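Local coordinates for protein HRI1 (Saccharomyces cerevisiae, PDB 3RBY), which is of unknown, non-essential function but interacts with HRR25 and may interact with SEC72, at residues Lys160-Ala165 / Asn237-Glu242; Glu52-Gly57 / Leu80-Tyr85; Gly191-Arg196 / Lys213-Ile218. One frame throughout, in Å; residues are numbered along the deposited sequence.

Contact 1. Residues Lys160-Ala165 / Asn237-Glu242; sequences KVTDEA and NWEVIE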
loop_
_atom_site.group_PDB
_atom_site.type_symbol
_atom_site.label_atom_id
_atom_site.label_comp_id
_atom_site.label_asym_id
_atom_site.label_seq_id
_atom_site.Cartn_x
_atom_site.Cartn_y
_atom_site.Cartn_z
ATOM N N LYS A 160 30.150 1.405 -2.022
ATOM C CA LYS A 160 30.351 2.611 -2.801
ATOM C C LYS A 160 31.543 2.430 -3.736
ATOM O O LYS A 160 32.595 1.909 -3.346
ATOM C CB LYS A 160 30.602 3.786 -1.860
ATOM C CG LYS A 160 30.488 5.169 -2.485
ATOM C CD LYS A 160 30.579 6.225 -1.362
ATOM C CE LYS A 160 30.510 7.663 -1.891
ATOM N NZ LYS A 160 31.717 8.033 -2.683
ATOM N N VAL A 161 31.376 2.877 -4.972
ATOM C CA VAL A 161 32.413 2.708 -5.982
ATOM C C VAL A 161 33.611 3.574 -5.655
ATOM O O VAL A 161 33.469 4.779 -5.383
ATOM C CB VAL A 161 31.891 3.044 -7.404
ATOM C CG1 VAL A 161 32.909 3.843 -8.194
ATOM C CG2 VAL A 161 31.552 1.774 -8.134
ATOM N N THR A 162 34.797 2.969 -5.719
ATOM C CA THR A 162 36.057 3.669 -5.475
ATOM C C THR A 162 36.936 3.683 -6.729
ATOM O O THR A 162 38.049 3.156 -6.731
ATOM C CB THR A 162 36.842 3.030 -4.314
ATOM O OG1 THR A 162 37.210 1.689 -4.663
ATOM C CG2 THR A 162 35.997 3.006 -3.049
ATOM N N ASP A 163 36.417 4.294 -7.788
ATOM C CA ASP A 163 37.096 4.414 -9.071
ATOM C C ASP A 163 36.859 5.850 -9.532
ATOM O O ASP A 163 35.799 6.422 -9.267
ATOM C CB ASP A 163 36.501 3.413 -10.066
ATOM C CG ASP A 163 37.255 3.371 -11.380
ATOM O OD1 ASP A 163 37.202 4.375 -12.133
ATOM O OD2 ASP A 163 37.890 2.324 -11.663
ATOM N N GLU A 164 37.844 6.458 -10.180
ATOM C CA GLU A 164 37.721 7.865 -10.539
ATOM C C GLU A 164 36.795 8.055 -11.730
ATOM O O GLU A 164 36.202 9.119 -11.902
ATOM C CB GLU A 164 39.100 8.474 -10.825
ATOM C CG GLU A 164 40.060 7.553 -11.582
ATOM C CD GLU A 164 41.195 8.309 -12.286
ATOM O OE1 GLU A 164 41.700 7.789 -13.306
ATOM O OE2 GLU A 164 41.582 9.412 -11.831
ATOM N N ALA A 165 36.680 7.017 -12.553
ATOM C CA ALA A 165 35.872 7.076 -13.769
ATOM C C ALA A 165 34.385 6.771 -13.542
ATOM O O ALA A 165 33.574 6.892 -14.475
ATOM C CB ALA A 165 36.449 6.140 -14.828
ATOM N N ASN A 237 36.377 -1.593 -8.407
ATOM C CA ASN A 237 36.479 -1.673 -6.951
ATOM C C ASN A 237 35.344 -0.941 -6.252
ATOM O O ASN A 237 34.957 0.165 -6.639
ATOM C CB ASN A 237 37.818 -1.129 -6.473
ATOM C CG ASN A 237 38.984 -1.980 -6.927
ATOM O OD1 ASN A 237 38.794 -3.090 -7.425
ATOM N ND2 ASN A 237 40.199 -1.470 -6.753
ATOM N N TRP A 238 34.799 -1.585 -5.235
ATOM C CA TRP A 238 33.824 -0.952 -4.379
ATOM C C TRP A 238 34.333 -1.077 -2.970
ATOM O O TRP A 238 35.018 -2.052 -2.647
ATOM C CB TRP A 238 32.485 -1.668 -4.468
ATOM C CG TRP A 238 31.909 -1.656 -5.834
ATOM C CD1 TRP A 238 32.388 -2.311 -6.942
ATOM C CD2 TRP A 238 30.734 -0.958 -6.251
ATOM N NE1 TRP A 238 31.580 -2.047 -8.027
ATOM C CE2 TRP A 238 30.554 -1.226 -7.630
ATOM C CE3 TRP A 238 29.816 -0.132 -5.598
ATOM C CZ2 TRP A 238 29.483 -0.698 -8.361
ATOM C CZ3 TRP A 238 28.759 0.402 -6.320
ATOM C CH2 TRP A 238 28.600 0.115 -7.692
ATOM N N GLU A 239 33.975 -0.103 -2.137
ATOM C CA GLU A 239 34.265 -0.150 -0.712
ATOM C C GLU A 239 32.961 -0.367 0.058
ATOM O O GLU A 239 31.948 0.288 -0.220
ATOM C CB GLU A 239 34.929 1.165 -0.271
ATOM C CG GLU A 239 35.534 1.119 1.134
ATOM C CD GLU A 239 35.864 2.509 1.689
ATOM O OE1 GLU A 239 36.078 2.621 2.927
ATOM O OE2 GLU A 239 35.894 3.487 0.892
ATOM N N VAL A 240 32.975 -1.299 1.004
ATOM C CA VAL A 240 31.853 -1.471 1.927
ATOM C C VAL A 240 31.880 -0.332 2.944
ATOM O O VAL A 240 32.692 -0.354 3.877
ATOM C CB VAL A 240 31.970 -2.785 2.716
ATOM C CG1 VAL A 240 30.886 -2.835 3.801
ATOM C CG2 VAL A 240 31.882 -3.998 1.783
ATOM N N ILE A 241 31.011 0.661 2.783
ATOM C CA ILE A 241 31.045 1.818 3.696
ATOM C C ILE A 241 30.066 1.682 4.863
ATOM O O ILE A 241 30.001 2.539 5.760
ATOM C CB ILE A 241 30.787 3.132 2.947
ATOM C CG1 ILE A 241 29.341 3.155 2.420
ATOM C CG2 ILE A 241 31.792 3.295 1.811
ATOM C CD1 ILE A 241 28.903 4.497 1.785
ATOM N N GLU A 242 29.291 0.605 4.832
ATOM C CA GLU A 242 28.335 0.300 5.887
ATOM C C GLU A 242 28.109 -1.219 5.910
ATOM O O GLU A 242 27.909 -1.854 4.855
ATOM C CB GLU A 242 27.012 1.045 5.651
ATOM C CG GLU A 242 25.950 0.757 6.721
ATOM C CD GLU A 242 24.647 1.530 6.501
ATOM O OE1 GLU A 242 24.606 2.433 5.631
ATOM O OE2 GLU A 242 23.655 1.235 7.205
HETATM O O HOH W 1 38.099 0.320 -9.903
#
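Val161 meets Trp238 with its CG2 methyl over one face of the indole, above the six-membered ring, in a CH-pi contact, while Lys160 N lies at the indole edge. Trp238 NE1 is bonded to Lys217 O in the loop before strand 230-233. Ile241 points toward the other segment from a classic beta bulge, shared with Glu242 opposite Val158, and slants across Lys160, with Lys160 CB 3.9 Å from Ile241 CG2. Thr162 crosses Glu239 at about a right angle, its CG2 3.5 Å from Glu239 CB. Strands 156-161 and 236-244 are antiparallel neighbours in the C-terminal sheet, with Lys160 and Glu239 a hydrogen-bonded pair on one face and Val161 and Trp238 a non-hydrogen-bonded pair on the other. Lys160 N gives to Glu239 O at 2.8 Å, and Glu239 N to Lys160 O at 2.7 Å. Just past the strand, Thr162 N reaches Asn237 O at 3.0 Å from above the carbonyl plane; Thr162 OG1 adds a weak bond to the same oxygen. Asp163 begins an Asx turn, its OD1 accepting from Ala165 N at 2.7 Å, while OD2 accepts from a water that in turn accepts from Asn237 N.

Contact 2. Residues Glu52-Gly57 / Leu80-Tyr85; sequences EWAFAG and LDTNVY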
loop_
_atom_site.group_PDB
_atom_site.type_symbol
_atom_site.label_atom_id
_atom_site.label_comp_id
_atom_site.label_asym_id
_atom_site.label_seq_id
_atom_site.Cartn_x
_atom_site.Cartn_y
_atom_site.Cartn_z
ATOM N N GLU A 52 10.904 6.444 -14.733
ATOM C CA GLU A 52 10.302 7.759 -14.601
ATOM C C GLU A 52 11.406 8.658 -14.059
ATOM O O GLU A 52 11.496 9.836 -14.408
ATOM C CB GLU A 52 9.021 7.680 -13.772
ATOM C CG GLU A 52 8.603 8.998 -13.144
ATOM C CD GLU A 52 7.438 8.842 -12.186
ATOM O OE1 GLU A 52 7.671 8.848 -10.960
ATOM O OE2 GLU A 52 6.291 8.710 -12.660
ATOM N N TRP A 53 12.247 8.086 -13.203
ATOM C CA TRP A 53 13.359 8.811 -12.600
ATOM C C TRP A 53 14.181 7.886 -11.706
ATOM O O TRP A 53 13.784 6.754 -11.436
ATOM C CB TRP A 53 12.760 9.947 -11.770
ATOM C CG TRP A 53 13.775 10.936 -11.286
ATOM C CD1 TRP A 53 14.944 11.276 -11.900
ATOM C CD2 TRP A 53 13.712 11.713 -10.084
ATOM N NE1 TRP A 53 15.613 12.218 -11.157
ATOM C CE2 TRP A 53 14.877 12.503 -10.036
ATOM C CE3 TRP A 53 12.783 11.819 -9.044
ATOM C CZ2 TRP A 53 15.139 13.385 -8.990
ATOM C CZ3 TRP A 53 13.044 12.695 -8.008
ATOM C CH2 TRP A 53 14.212 13.466 -7.988
ATOM N N ALA A 54 15.330 8.377 -11.253
ATOM C CA ALA A 54 16.209 7.606 -10.381
ATOM C C ALA A 54 17.221 8.526 -9.709
ATOM O O ALA A 54 17.773 9.421 -10.347
ATOM C CB ALA A 54 16.917 6.517 -11.167
ATOM N N PHE A 55 17.462 8.306 -8.420
ATOM C CA PHE A 55 18.394 9.144 -7.681
ATOM C C PHE A 55 18.965 8.387 -6.493
ATOM O O PHE A 55 18.438 7.343 -6.088
ATOM C CB PHE A 55 17.749 10.468 -7.241
ATOM C CG PHE A 55 16.608 10.325 -6.248
ATOM C CD1 PHE A 55 15.282 10.481 -6.661
ATOM C CD2 PHE A 55 16.856 10.082 -4.900
ATOM C CE1 PHE A 55 14.219 10.377 -5.749
ATOM C CE2 PHE A 55 15.799 9.985 -3.976
ATOM C CZ PHE A 55 14.478 10.132 -4.406
ATOM N N ALA A 56 20.062 8.910 -5.958
ATOM C CA ALA A 56 20.743 8.284 -4.836
ATOM C C ALA A 56 21.688 9.301 -4.206
ATOM O O ALA A 56 22.048 10.308 -4.833
ATOM C CB ALA A 56 21.506 7.044 -5.294
ATOM N N GLY A 57 22.077 9.053 -2.967
ATOM C CA GLY A 57 23.032 9.918 -2.308
ATOM C C GLY A 57 23.497 9.223 -1.058
ATOM O O GLY A 57 22.751 8.433 -0.462
ATOM N N LEU A 80 23.362 11.096 -7.368
ATOM C CA LEU A 80 22.794 10.656 -8.640
ATOM C C LEU A 80 21.473 11.380 -8.871
ATOM O O LEU A 80 20.605 11.370 -8.001
ATOM C CB LEU A 80 22.524 9.146 -8.586
ATOM C CG LEU A 80 22.322 8.297 -9.848
ATOM C CD1 LEU A 80 21.172 7.312 -9.636
ATOM C CD2 LEU A 80 22.088 9.146 -11.085
ATOM N N ASP A 81 21.325 12.006 -10.037
ATOM C CA ASP A 81 20.031 12.530 -10.492
ATOM C C ASP A 81 19.955 12.381 -12.014
ATOM O O ASP A 81 20.540 13.182 -12.750
ATOM C CB ASP A 81 19.867 13.992 -10.101
ATOM C CG ASP A 81 18.536 14.574 -10.544
ATOM O OD1 ASP A 81 17.902 14.007 -11.464
ATOM O OD2 ASP A 81 18.128 15.617 -9.976
ATOM N N THR A 82 19.255 11.357 -12.496
ATOM C CA THR A 82 19.281 11.074 -13.931
ATOM C C THR A 82 18.862 12.288 -14.766
ATOM O O THR A 82 19.269 12.429 -15.921
ATOM C CB THR A 82 18.430 9.841 -14.311
ATOM O OG1 THR A 82 17.079 10.022 -13.856
ATOM C CG2 THR A 82 19.028 8.566 -13.711
ATOM N N ASN A 83 18.058 13.168 -14.183
ATOM C CA ASN A 83 17.741 14.421 -14.858
ATOM C C ASN A 83 19.011 15.202 -15.173
ATOM O O ASN A 83 19.283 15.508 -16.332
ATOM C CB ASN A 83 16.795 15.291 -14.022
ATOM C CG ASN A 83 15.401 14.688 -13.887
ATOM O OD1 ASN A 83 14.965 13.865 -14.713
ATOM N ND2 ASN A 83 14.684 15.105 -12.839
ATOM N N VAL A 84 19.794 15.523 -14.146
ATOM C CA VAL A 84 21.013 16.283 -14.389
ATOM C C VAL A 84 22.015 15.456 -15.185
ATOM O O VAL A 84 22.730 15.985 -16.032
ATOM C CB VAL A 84 21.676 16.856 -13.096
ATOM C CG1 VAL A 84 20.687 16.905 -11.942
ATOM C CG2 VAL A 84 22.923 16.072 -12.733
ATOM N N TYR A 85 22.071 14.160 -14.924
ATOM C CA TYR A 85 22.984 13.312 -15.679
ATOM C C TYR A 85 22.679 13.385 -17.163
ATOM O O TYR A 85 23.580 13.543 -17.973
ATOM C CB TYR A 85 22.876 11.854 -15.232
ATOM C CG TYR A 85 23.958 10.976 -15.812
ATOM C CD1 TYR A 85 23.793 10.358 -17.041
ATOM C CD2 TYR A 85 25.152 10.772 -15.128
ATOM C CE1 TYR A 85 24.787 9.550 -17.576
ATOM C CE2 TYR A 85 26.151 9.963 -15.646
ATOM C CZ TYR A 85 25.965 9.357 -16.873
ATOM O OH TYR A 85 26.958 8.551 -17.385
#
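Leu80 pairs with Ala56 in an antiparallel ladder, and of all the residues here it loses the most surface to the opposite segment. The pair is a hydrogen-bonded one, in which Leu80 N gives to Ala56 O at 3.0 Å and Ala56 N gives to Leu80 O at 3.2 Å. The two CB atoms lie on one face of the sheet, 4.0 Å apart, and Leu80 CD1 reaches back to the backbone of Phe55. Phe180 and Phe194 of the C-terminal sheet pack against Leu80.

Trp53, second in buried area, works through its indole. Its CG is anti to the backbone N (chi1 -169°), and the indole lies against the start of helix 82-86. NE1 gives to Asp81 OD1 at 2.9 Å; the oxygen lies close to the ring plane, whereas the donor comes from above the carboxylate plane, the two planes being 59° apart. The same OD1 accepts a weak bond from Asn83 N, so Asp81 caps the helix and receives the tryptophan with one oxygen. The Asn83 amide lies almost parallel to the indole (7°), its ND2 over one face toward the rim, while Phe55 CD1 takes the opposite face. At the ring edge Trp53 CD1 is 3.2 Å from Thr82 OG1.

Thr82, third in buried area, turns its CB toward the strand. Its N bonds to Ala54 O at 3.3 Å, almost straight on to the carbonyl, and CG2 packs on Ala54 CB at 3.9 Å. A triethylene glycol, probably from the crystallisation liquor, lies beside Trp53. Edge strand 80-81 thus passes directly into a helix N-cap at the margin of the N-terminal antiparallel sheet.

Contact 3. Residues Gly191-Arg196 / Lys213-Ile218; sequences GLNFIR and KEVNKI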
loop_
_atom_site.group_PDB
_atom_site.type_symbol
_atom_site.label_atom_id
_atom_site.label_comp_id
_atom_site.label_asym_id
_atom_site.label_seq_id
_atom_site.Cartn_x
_atom_site.Cartn_y
_atom_site.Cartn_z
ATOM N N GLY A 191 25.678 5.643 -20.352
ATOM C CA GLY A 191 26.486 5.711 -19.157
ATOM C C GLY A 191 25.799 5.226 -17.893
ATOM O O GLY A 191 26.418 5.270 -16.829
ATOM N N LEU A 192 24.549 4.763 -17.985
ATOM C CA LEU A 192 23.823 4.322 -16.779
ATOM C C LEU A 192 23.662 2.804 -16.596
ATOM O O LEU A 192 23.466 2.061 -17.561
ATOM C CB LEU A 192 22.461 5.000 -16.686
ATOM C CG LEU A 192 22.508 6.527 -16.721
ATOM C CD1 LEU A 192 21.125 7.121 -16.971
ATOM C CD2 LEU A 192 23.135 7.090 -15.443
ATOM N N ASN A 193 23.757 2.367 -15.338
ATOM C CA ASN A 193 23.467 0.989 -14.934
ATOM C C ASN A 193 22.682 0.942 -13.609
ATOM O O ASN A 193 22.991 1.686 -12.670
ATOM C CB ASN A 193 24.752 0.159 -14.807
ATOM C CG ASN A 193 25.633 0.245 -16.039
ATOM O OD1 ASN A 193 25.592 -0.629 -16.919
ATOM N ND2 ASN A 193 26.456 1.295 -16.101
ATOM N N PHE A 194 21.653 0.092 -13.547
ATOM C CA PHE A 194 20.885 -0.087 -12.319
ATOM C C PHE A 194 20.595 -1.559 -12.116
ATOM O O PHE A 194 20.500 -2.321 -13.076
ATOM C CB PHE A 194 19.548 0.652 -12.370
ATOM C CG PHE A 194 19.666 2.117 -12.675
ATOM C CD1 PHE A 194 20.094 3.019 -11.701
ATOM C CD2 PHE A 194 19.333 2.602 -13.940
ATOM C CE1 PHE A 194 20.199 4.384 -11.985
ATOM C CE2 PHE A 194 19.433 3.962 -14.235
ATOM C CZ PHE A 194 19.867 4.858 -13.256
ATOM N N ILE A 195 20.441 -1.961 -10.866
ATOM C CA ILE A 195 19.949 -3.295 -10.581
ATOM C C ILE A 195 19.005 -3.261 -9.392
ATOM O O ILE A 195 19.160 -2.436 -8.470
ATOM C CB ILE A 195 21.084 -4.257 -10.273
ATOM C CG1 ILE A 195 21.916 -3.706 -9.120
ATOM C CG2 ILE A 195 21.955 -4.450 -11.505
ATOM C CD1 ILE A 195 22.704 -4.775 -8.381
ATOM N N ARG A 196 18.010 -4.137 -9.448
ATOM C CA ARG A 196 17.166 -4.426 -8.310
ATOM C C ARG A 196 17.246 -5.931 -8.160
ATOM O O ARG A 196 16.885 -6.676 -9.074
ATOM C CB ARG A 196 15.732 -3.993 -8.562
ATOM C CG ARG A 196 15.223 -3.002 -7.552
ATOM C CD ARG A 196 13.884 -3.406 -7.009
ATOM N NE ARG A 196 12.801 -3.028 -7.896
ATOM C CZ ARG A 196 12.298 -1.798 -8.044
ATOM N NH1 ARG A 196 11.291 -1.617 -8.884
ATOM N NH2 ARG A 196 12.774 -0.755 -7.380
ATOM N N LYS A 213 24.935 -1.923 -19.593
ATOM C CA LYS A 213 25.809 -2.976 -20.080
ATOM C C LYS A 213 26.956 -3.335 -19.129
ATOM O O LYS A 213 27.648 -4.345 -19.339
ATOM C CB LYS A 213 26.315 -2.650 -21.490
ATOM C CG LYS A 213 26.687 -1.191 -21.698
ATOM C CD LYS A 213 27.695 -1.068 -22.832
ATOM C CE LYS A 213 27.811 0.360 -23.313
ATOM N NZ LYS A 213 28.480 0.368 -24.641
ATOM N N GLU A 214 27.135 -2.546 -18.070
ATOM C CA GLU A 214 28.212 -2.817 -17.109
ATOM C C GLU A 214 27.738 -3.402 -15.768
ATOM O O GLU A 214 28.482 -3.419 -14.771
ATOM C CB GLU A 214 29.027 -1.556 -16.880
ATOM C CG GLU A 214 29.425 -0.869 -18.161
ATOM C CD GLU A 214 30.595 0.075 -17.975
ATOM O OE1 GLU A 214 31.733 -0.396 -17.730
ATOM O OE2 GLU A 214 30.366 1.292 -18.057
ATOM N N VAL A 215 26.501 -3.892 -15.763
ATOM C CA VAL A 215 25.889 -4.502 -14.583
ATOM C C VAL A 215 26.740 -5.579 -13.905
ATOM O O VAL A 215 26.709 -5.712 -12.681
ATOM C CB VAL A 215 24.504 -5.062 -14.939
ATOM C CG1 VAL A 215 24.005 -5.989 -13.850
ATOM C CG2 VAL A 215 23.526 -3.908 -15.194
ATOM N N ASN A 216 27.510 -6.343 -14.675
ATOM C CA ASN A 216 28.398 -7.350 -14.064
ATOM C C ASN A 216 29.575 -6.751 -13.279
ATOM O O ASN A 216 30.398 -7.495 -12.726
ATOM C CB ASN A 216 28.911 -8.368 -15.101
ATOM C CG ASN A 216 29.946 -7.770 -16.077
ATOM O OD1 ASN A 216 29.977 -6.562 -16.317
ATOM N ND2 ASN A 216 30.778 -8.633 -16.656
ATOM N N LYS A 217 29.668 -5.418 -13.250
ATOM C CA LYS A 217 30.687 -4.747 -12.432
ATOM C C LYS A 217 30.090 -4.304 -11.089
ATOM O O LYS A 217 30.738 -3.590 -10.320
ATOM C CB LYS A 217 31.280 -3.535 -13.153
ATOM C CG LYS A 217 32.197 -3.833 -14.341
ATOM C CD LYS A 217 32.587 -2.497 -15.017
ATOM C CE LYS A 217 33.743 -2.627 -16.019
ATOM N NZ LYS A 217 33.281 -2.884 -17.415
ATOM N N ILE A 218 28.851 -4.719 -10.828
ATOM C CA ILE A 218 28.184 -4.432 -9.566
ATOM C C ILE A 218 28.110 -5.677 -8.696
ATOM O O ILE A 218 27.570 -6.710 -9.116
ATOM C CB ILE A 218 26.772 -3.919 -9.791
ATOM C CG1 ILE A 218 26.789 -2.826 -10.861
ATOM C CG2 ILE A 218 26.198 -3.422 -8.488
ATOM C CD1 ILE A 218 25.491 -2.047 -10.964
HETATM O O HOH W 2 25.035 0.999 -19.994
HETATM O O HOH W 3 27.714 1.893 -18.818
#
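Asn193 and Val215 bring the two backbones nearest, with 6.0 Å between their CA atoms, and the two segments are not paired as strands. Residues 192-196 are extended strand, whereas 213-218 is a loop that coils into a short 3-10 turn, with Lys217 N bonded to Glu214 O and Ile218 N to Val215 O.

Asn193 points its side chain at the start of this turn. Its OD1 accepts from Glu214 N at 2.7 Å, the donor tilted 34° from the amide plane. ND2 gives to Leu181 O on the neighbouring strand, so both ends of the amide are engaged and its flip is fixed. A water accepts from ND2 and lies within hydrogen-bonding distance of Glu214 OE2; a second accepts from Lys213 N and lies near Leu192 O. Glu214 OE1 is held by Tyr166 OH and, through its anti lone pair, by Lys217 NZ in a salt bridge of 2.9 Å.

Further along strand 192-199 the contact is aliphatic. Ile195 CG2 meets Val215 CG1 at 3.5 Å, the side chains slanting past each other, while Ile195 CD1 lies 3.7 Å from Ile218 CG2 as those two side chains slide by in opposite directions. Phe194, pointing the other way, packs against Phe51 and Leu36 of the N-terminal sheet. The connection between 205-211 and 230-233, the outermost strands of the C-terminal antiparallel sheet, thus folds back over the face of strand 192-199 turned away from the N-terminal sheet.

Contact 2 comes first along the chain and belongs to the N-terminal antiparallel sheet; contacts 1 and 3 both reach the C-terminal one, with both segments of contact 3 falling between those of contact 1. The centres of contacts 1 and 3 lie 14 Å apart, and the indole of Trp238 joins them through the loop 213-218. Contacts 2 and 3, 15 Å apart, meet across the interface of the two sheets: Thr82 CG2 and Leu80 CD1 pack on Phe194, and Tyr85 on Leu192. Contacts 1 and 2 do not touch. Strand 192-199 thus faces the N-terminal sheet on one side and its own sheet's connecting loop on the other.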